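Local coordinates for protein NS1 (Human bocavirus, PDB 4KW3) that probably binds and nicks the viral replication origin through this N-terminal nuclease domain, starting rolling-circle replication that the helicase of the full-length protein then drives, at residues A[209-214]-A[238-243]; A[104-109]-A[213-218]; A[217-222]-A[226-231]. All coordinates share one frame; numbering follows the deposited sequence.

Contact 1 (A[209-214]-A[238-243]); sequences KNYLLP and AEKTYS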
# COMPACT_ATOMS: atom_id res chain seq x y z
N LYS A 209 -0.57 13.53 5.82
CA LYS A 209 -0.90 14.71 5.05
C LYS A 209 0.29 15.21 4.24
O LYS A 209 0.14 15.54 3.05
CB LYS A 209 -1.38 15.85 5.96
CG LYS A 209 -1.79 17.10 5.18
CD LYS A 209 -1.84 18.36 6.04
CE LYS A 209 -0.46 18.82 6.40
NZ LYS A 209 -0.44 20.19 6.98
N ASN A 210 1.47 15.21 4.86
CA ASN A 210 2.62 15.82 4.21
C ASN A 210 3.47 14.90 3.36
O ASN A 210 4.06 15.36 2.39
CB ASN A 210 3.50 16.55 5.23
CG ASN A 210 2.83 17.78 5.74
OD1 ASN A 210 2.15 18.46 4.98
ND2 ASN A 210 2.96 18.05 7.04
N TYR A 211 3.49 13.61 3.68
CA TYR A 211 4.36 12.72 2.92
C TYR A 211 3.58 11.75 2.04
O TYR A 211 3.94 11.53 0.91
CB TYR A 211 5.41 11.97 3.80
CG TYR A 211 6.15 10.97 2.94
CD1 TYR A 211 7.22 11.37 2.12
CD2 TYR A 211 5.74 9.63 2.88
CE1 TYR A 211 7.86 10.47 1.27
CE2 TYR A 211 6.38 8.72 2.04
CZ TYR A 211 7.43 9.15 1.23
OH TYR A 211 8.07 8.26 0.39
N LEU A 212 2.47 11.20 2.52
CA LEU A 212 1.73 10.20 1.74
C LEU A 212 0.72 10.82 0.75
O LEU A 212 0.61 10.37 -0.39
CB LEU A 212 1.04 9.21 2.67
CG LEU A 212 1.94 8.28 3.50
CD1 LEU A 212 1.09 7.36 4.36
CD2 LEU A 212 2.86 7.43 2.59
N LEU A 213 -0.00 11.86 1.17
CA LEU A 213 -1.04 12.47 0.34
C LEU A 213 -0.57 13.15 -0.95
O LEU A 213 -1.10 12.87 -2.03
CB LEU A 213 -1.90 13.43 1.15
CG LEU A 213 -2.99 12.73 1.95
CD1 LEU A 213 -3.98 13.76 2.42
CD2 LEU A 213 -3.65 11.66 1.09
N PRO A 214 0.44 14.02 -0.86
CA PRO A 214 0.69 14.81 -2.08
C PRO A 214 1.53 14.09 -3.13
O PRO A 214 2.64 14.49 -3.46
CB PRO A 214 1.38 16.07 -1.55
CG PRO A 214 2.08 15.61 -0.31
CD PRO A 214 1.32 14.43 0.25
N ALA A 238 5.10 17.07 -7.14
CA ALA A 238 5.21 15.68 -6.72
C ALA A 238 6.13 14.90 -7.65
O ALA A 238 5.98 14.97 -8.86
CB ALA A 238 3.83 15.04 -6.67
N GLU A 239 7.10 14.17 -7.10
CA GLU A 239 7.96 13.32 -7.94
C GLU A 239 7.74 11.83 -7.70
O GLU A 239 8.21 10.99 -8.45
CB GLU A 239 9.43 13.67 -7.75
CG GLU A 239 9.71 15.14 -7.99
CD GLU A 239 11.15 15.51 -7.71
OE1 GLU A 239 11.45 15.87 -6.55
OE2 GLU A 239 11.96 15.44 -8.65
N LYS A 240 7.01 11.49 -6.66
CA LYS A 240 6.73 10.10 -6.40
C LYS A 240 5.24 9.80 -6.56
O LYS A 240 4.45 10.71 -6.70
CB LYS A 240 7.26 9.67 -5.02
CG LYS A 240 8.74 9.35 -5.04
CD LYS A 240 9.17 8.81 -3.68
CE LYS A 240 10.44 7.97 -3.75
NZ LYS A 240 11.60 8.73 -4.32
N THR A 241 4.87 8.53 -6.58
CA THR A 241 3.50 8.18 -6.91
C THR A 241 2.86 7.29 -5.87
O THR A 241 3.55 6.77 -4.98
CB THR A 241 3.41 7.48 -8.28
OG1 THR A 241 4.12 6.24 -8.25
CG2 THR A 241 3.96 8.37 -9.39
N TYR A 242 1.55 7.14 -5.95
CA TYR A 242 0.87 6.13 -5.13
C TYR A 242 0.00 5.31 -6.06
O TYR A 242 -0.40 5.78 -7.13
CB TYR A 242 0.01 6.76 -4.02
CG TYR A 242 -1.30 7.28 -4.55
CD1 TYR A 242 -1.36 8.53 -5.18
CD2 TYR A 242 -2.47 6.53 -4.46
CE1 TYR A 242 -2.54 9.00 -5.68
CE2 TYR A 242 -3.66 7.01 -4.99
CZ TYR A 242 -3.69 8.25 -5.59
OH TYR A 242 -4.86 8.75 -6.10
N SER A 243 -0.36 4.12 -5.59
CA SER A 243 -1.25 3.25 -6.35
C SER A 243 -2.65 3.25 -5.76
O SER A 243 -3.63 3.35 -6.50
CB SER A 243 -0.69 1.83 -6.38
OG SER A 243 -1.66 0.96 -6.92
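A light surface contact, in which P214 meets A238 and Y211 meets K240, joins helix 204-212 and the turn that follows it to the residues leading into strand 241-247. Its first segment carries four residues of the predicted RCR-3 motif of an HUH-type endonuclease domain, the class in which a tyrosine on a helix beside the sheet attacks the DNA strand. Y211 is the predicted nucleophile. Only 129 Å² is buried between the segments, so the two segments brush past each other at two points.

At the first point the backbone of 209-214 meets a methyl group of 238-243: P214 O lies 3.5 Å from A238 CB. A238 CB points toward segment 209-214, whereas the proline ring turns away and rests on F235. This is also where the backbones come closest, with P214 CA 6.5 Å from A238 CA. The same methyl packs on N216.

At the second point a phenol tip meets the flank of a lysine chain. CG of Y211 stands anti to its backbone N (chi1 174°), which carries the ring out beside the helix toward K240, while F207 meets the ring with its plane turned by only about 20°. The tyrosine side chain comes within about 4 Å of H117, a predicted ligand of the divalent metal, and K240 packs on E108, another. The aliphatic part of K240 makes the approach: Y211 OH is 4.3 Å from K240 CD, whereas K240 NZ bends off to 5.9 Å from Y211 OH.

Contact 2 (A[104-109]-A[213-218]); sequences IVQSEL and LPKNRC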
# COMPACT_ATOMS: atom_id res chain seq x y z
N ILE A 104 -3.80 3.36 8.43
CA ILE A 104 -3.71 3.83 7.05
C ILE A 104 -2.69 2.96 6.29
O ILE A 104 -1.62 2.64 6.83
CB ILE A 104 -3.30 5.29 6.97
CG1 ILE A 104 -4.37 6.18 7.62
CG2 ILE A 104 -3.02 5.69 5.49
CD1 ILE A 104 -3.92 7.62 7.92
N VAL A 105 -3.05 2.57 5.07
CA VAL A 105 -2.14 1.81 4.20
C VAL A 105 -2.13 2.47 2.83
O VAL A 105 -3.18 2.87 2.31
CB VAL A 105 -2.52 0.28 4.09
CG1 VAL A 105 -1.63 -0.45 3.08
CG2 VAL A 105 -2.41 -0.43 5.42
N GLN A 106 -0.94 2.61 2.28
CA GLN A 106 -0.78 3.13 0.93
C GLN A 106 0.27 2.33 0.16
O GLN A 106 1.43 2.23 0.57
CB GLN A 106 -0.38 4.60 0.96
CG GLN A 106 -0.21 5.24 -0.41
CD GLN A 106 -0.22 6.76 -0.33
OE1 GLN A 106 -1.24 7.38 0.00
NE2 GLN A 106 0.93 7.38 -0.61
N SER A 107 -0.14 1.77 -0.97
CA SER A 107 0.76 1.05 -1.88
C SER A 107 1.36 2.01 -2.91
O SER A 107 0.73 2.98 -3.31
CB SER A 107 0.01 -0.09 -2.57
OG SER A 107 -1.17 0.39 -3.19
N GLU A 108 2.59 1.73 -3.34
CA GLU A 108 3.29 2.60 -4.26
C GLU A 108 4.17 1.78 -5.20
O GLU A 108 4.92 0.93 -4.76
CB GLU A 108 4.14 3.62 -3.51
CG GLU A 108 5.28 4.26 -4.32
CD GLU A 108 6.08 5.29 -3.51
OE1 GLU A 108 5.69 5.59 -2.36
OE2 GLU A 108 7.11 5.80 -4.02
N LEU A 109 4.06 2.06 -6.49
CA LEU A 109 4.95 1.47 -7.46
C LEU A 109 6.17 2.36 -7.53
O LEU A 109 6.18 3.34 -8.28
CB LEU A 109 4.27 1.44 -8.83
CG LEU A 109 3.29 0.29 -9.07
CD1 LEU A 109 2.22 0.16 -8.01
CD2 LEU A 109 2.64 0.47 -10.39
N LEU A 213 -0.00 11.86 1.17
CA LEU A 213 -1.04 12.47 0.34
C LEU A 213 -0.57 13.15 -0.95
O LEU A 213 -1.10 12.87 -2.03
CB LEU A 213 -1.90 13.43 1.15
CG LEU A 213 -2.99 12.73 1.95
CD1 LEU A 213 -3.98 13.76 2.42
CD2 LEU A 213 -3.65 11.66 1.09
N PRO A 214 0.44 14.02 -0.86
CA PRO A 214 0.69 14.81 -2.08
C PRO A 214 1.53 14.09 -3.13
O PRO A 214 2.64 14.49 -3.46
CB PRO A 214 1.38 16.07 -1.55
CG PRO A 214 2.08 15.61 -0.31
CD PRO A 214 1.32 14.43 0.25
N LYS A 215 0.98 13.00 -3.64
CA LYS A 215 1.60 12.25 -4.71
C LYS A 215 0.58 12.07 -5.84
O LYS A 215 -0.63 12.11 -5.61
CB LYS A 215 2.07 10.88 -4.21
CG LYS A 215 3.05 10.95 -3.06
CD LYS A 215 3.54 9.58 -2.67
CE LYS A 215 4.53 9.64 -1.51
NZ LYS A 215 5.30 8.37 -1.39
N ASN A 216 1.06 11.88 -7.06
CA ASN A 216 0.14 11.60 -8.15
C ASN A 216 -0.02 10.09 -8.26
O ASN A 216 0.82 9.33 -7.77
CB ASN A 216 0.65 12.20 -9.46
CG ASN A 216 0.81 13.71 -9.36
OD1 ASN A 216 -0.07 14.41 -8.83
ND2 ASN A 216 1.91 14.23 -9.89
N ARG A 217 -1.13 9.65 -8.84
CA ARG A 217 -1.37 8.23 -8.99
C ARG A 217 -0.71 7.62 -10.20
O ARG A 217 -0.72 8.22 -11.28
CB ARG A 217 -2.87 7.92 -9.05
CG ARG A 217 -3.12 6.42 -8.89
CD ARG A 217 -4.57 6.08 -8.77
NE ARG A 217 -5.30 6.42 -9.97
CZ ARG A 217 -6.49 5.92 -10.26
NH1 ARG A 217 -7.02 5.06 -9.42
NH2 ARG A 217 -7.12 6.27 -11.38
N CYS A 218 -0.18 6.42 -10.00
CA CYS A 218 0.25 5.58 -11.10
C CYS A 218 -0.01 4.10 -10.76
O CYS A 218 0.53 3.59 -9.78
CB CYS A 218 1.73 5.80 -11.37
SG CYS A 218 2.29 4.79 -12.71
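The predicted metal site of the nuclease meets the RCR-3 motif where E108 and K215 form a buried salt bridge. K215 NZ lies 3.0 Å from E108 OE1, and the hydrogen bond within the pair is weak. One carboxylate oxygen does the work, since E108 OE2 stands 4.1 Å from K215 NZ. The two side chains cross at about a right angle. With chi1 at 160° and the rest of the chain extended, E108 carries its carboxylate to the ammonium group and close to H115. K215, also extended, meets it from segment 213-218, and its NZ makes a second, weak hydrogen bond with Y211 OH. One lysine thus touches both the predicted nucleophile and a predicted metal ligand.

In this HUH-type sheet, strands 101-109 and 216-217 are not direct neighbours. Strand 241-247 lies between them, antiparallel to the first and parallel to the second, so no backbone hydrogen bond joins the two segments, and side chains make most of the contact. The directions of 106-109 and 215-218 are 54° apart. Q106 NE2 approaches the aliphatic flank of the lysine, 4.0 Å from K215 CD, but its amide is held elsewhere: NE2 bonds to L212 O, and OE1 to T245 OG1 and R257 NH2. Those three bonds fix the rotation of the amide beside K215.

Before the lysine, the chain reverses through an inverse gamma turn centred on P214, with K215 N bonded to L213 O at 2.6 Å. Beyond it, at the other end, the L109 methyl CD2 lies 3.8 Å from C218 O.

Contact 3 (A[217-222]-A[226-231]); sequences RCISSY and DVCTSP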
# COMPACT_ATOMS: atom_id res chain seq x y z
N ARG A 217 -1.13 9.65 -8.84
CA ARG A 217 -1.37 8.23 -8.99
C ARG A 217 -0.71 7.62 -10.20
O ARG A 217 -0.72 8.22 -11.28
CB ARG A 217 -2.87 7.92 -9.05
CG ARG A 217 -3.12 6.42 -8.89
CD ARG A 217 -4.57 6.08 -8.77
NE ARG A 217 -5.30 6.42 -9.97
CZ ARG A 217 -6.49 5.92 -10.26
NH1 ARG A 217 -7.02 5.06 -9.42
NH2 ARG A 217 -7.12 6.27 -11.38
N CYS A 218 -0.18 6.42 -10.00
CA CYS A 218 0.25 5.58 -11.10
C CYS A 218 -0.01 4.10 -10.76
O CYS A 218 0.53 3.59 -9.78
CB CYS A 218 1.73 5.80 -11.37
SG CYS A 218 2.29 4.79 -12.71
N ILE A 219 -0.86 3.43 -11.54
CA ILE A 219 -1.23 2.04 -11.22
C ILE A 219 -0.46 0.95 -11.97
O ILE A 219 -0.72 -0.23 -11.80
CB ILE A 219 -2.74 1.78 -11.37
CG1 ILE A 219 -3.18 1.98 -12.83
CG2 ILE A 219 -3.56 2.67 -10.43
CD1 ILE A 219 -4.65 1.76 -13.01
N SER A 220 0.50 1.35 -12.80
CA SER A 220 1.34 0.39 -13.51
C SER A 220 2.70 0.96 -13.90
O SER A 220 2.81 2.12 -14.26
CB SER A 220 0.65 -0.14 -14.75
OG SER A 220 1.50 -1.08 -15.38
N SER A 221 3.71 0.11 -13.85
CA SER A 221 5.03 0.45 -14.36
C SER A 221 4.95 0.80 -15.85
O SER A 221 5.80 1.52 -16.36
CB SER A 221 5.97 -0.74 -14.19
OG SER A 221 6.13 -1.07 -12.83
N TYR A 222 3.91 0.30 -16.53
CA TYR A 222 3.77 0.51 -17.97
C TYR A 222 2.75 1.59 -18.26
O TYR A 222 2.21 1.68 -19.36
CB TYR A 222 3.39 -0.79 -18.69
CG TYR A 222 4.23 -1.97 -18.25
CD1 TYR A 222 5.61 -1.87 -18.15
CD2 TYR A 222 3.64 -3.17 -17.91
CE1 TYR A 222 6.38 -2.94 -17.74
CE2 TYR A 222 4.39 -4.25 -17.50
CZ TYR A 222 5.76 -4.13 -17.41
OH TYR A 222 6.51 -5.21 -17.00
N ASP A 226 0.26 11.00 -15.40
CA ASP A 226 -0.64 11.93 -16.08
C ASP A 226 -1.77 11.20 -16.85
O ASP A 226 -2.74 11.84 -17.30
CB ASP A 226 0.13 12.95 -16.94
CG ASP A 226 1.07 12.29 -17.90
OD1 ASP A 226 1.40 11.10 -17.67
OD2 ASP A 226 1.48 12.95 -18.87
N VAL A 227 -1.64 9.88 -17.00
CA VAL A 227 -2.77 9.06 -17.41
C VAL A 227 -3.66 8.70 -16.21
O VAL A 227 -4.88 8.83 -16.27
CB VAL A 227 -2.33 7.77 -18.14
CG1 VAL A 227 -3.52 6.83 -18.37
CG2 VAL A 227 -1.67 8.10 -19.45
N CYS A 228 -3.05 8.25 -15.12
CA CYS A 228 -3.80 7.68 -14.00
C CYS A 228 -4.36 8.71 -13.06
O CYS A 228 -5.14 8.36 -12.17
CB CYS A 228 -2.93 6.71 -13.21
SG CYS A 228 -2.17 5.40 -14.19
N THR A 229 -3.91 9.96 -13.19
CA THR A 229 -4.33 11.04 -12.29
C THR A 229 -5.17 12.04 -13.04
O THR A 229 -4.76 12.52 -14.11
CB THR A 229 -3.11 11.80 -11.67
OG1 THR A 229 -2.20 10.85 -11.08
CG2 THR A 229 -3.53 12.84 -10.64
N SER A 230 -6.34 12.35 -12.50
CA SER A 230 -7.19 13.37 -13.10
C SER A 230 -6.69 14.77 -12.75
O SER A 230 -6.19 15.00 -11.65
CB SER A 230 -8.65 13.16 -12.69
OG SER A 230 -8.79 13.30 -11.29
N PRO A 231 -6.84 15.72 -13.68
CA PRO A 231 -6.23 17.05 -13.56
C PRO A 231 -6.46 17.79 -12.25
O PRO A 231 -5.50 18.31 -11.71
CB PRO A 231 -6.83 17.78 -14.75
CG PRO A 231 -6.96 16.69 -15.76
CD PRO A 231 -7.41 15.49 -15.01
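NE and NH2 of R217 both donate to C228 O, at 2.9 and 3.0 Å. The acceptor lies close to the guanidinium plane, at its edge. The two donors use it differently: NH2 sits in the carbonyl plane on a lone pair, whereas NE is tilted 31° from that plane. A bend at chi3 of the arginine swings the head group round to this oxygen. Because T229 is the first residue to leave the helical course, the carbonyl belongs to the last turn of helix 225-228, where a positive charge would probably be favourable.

R217 N gives a weak bond to T229 OG1 at 2.8 Å, while that hydroxyl has its stronger partner in P225 O, one helical turn back.

Topologically this is the excursion of the nuclease domain after edge strand 216-217, which leaves the sheet, forms one short helix and doubles back on itself. C228 points its thiol into the bend, and I219 N donates to C228 SG at 3.6 Å along a nearly straight line (170°). I219 CG1 packs on the same sulfur. Further on, S220 OG accepts from Y222 N at 3.0 Å, forming an ST turn, and also bonds to E31 OE1.

The contacts share chain: 1 and 2 share L213 and P214, 2 and 3 share R217 and C218, and contact 3 falls between the two segments of contact 1. Strand 241-247 ties them together. On one edge S243 N reaches S107 O at 2.8 Å; on the other, Y242 N meets N216 O and Y242 O meets C218 N, both at 2.9 Å. The centres of contacts 1 and 2 are about 5 Å apart, and between them they hold the predicted tyrosine, K215 and the predicted metal ligand E108. Contact 3 is more remote, its centre about 11 Å from that of contact 2, and the C218 side chain remains about 8 Å from that of E108. L109 of contact 2 also packs against the backbone of I219 and S220 in contact 3.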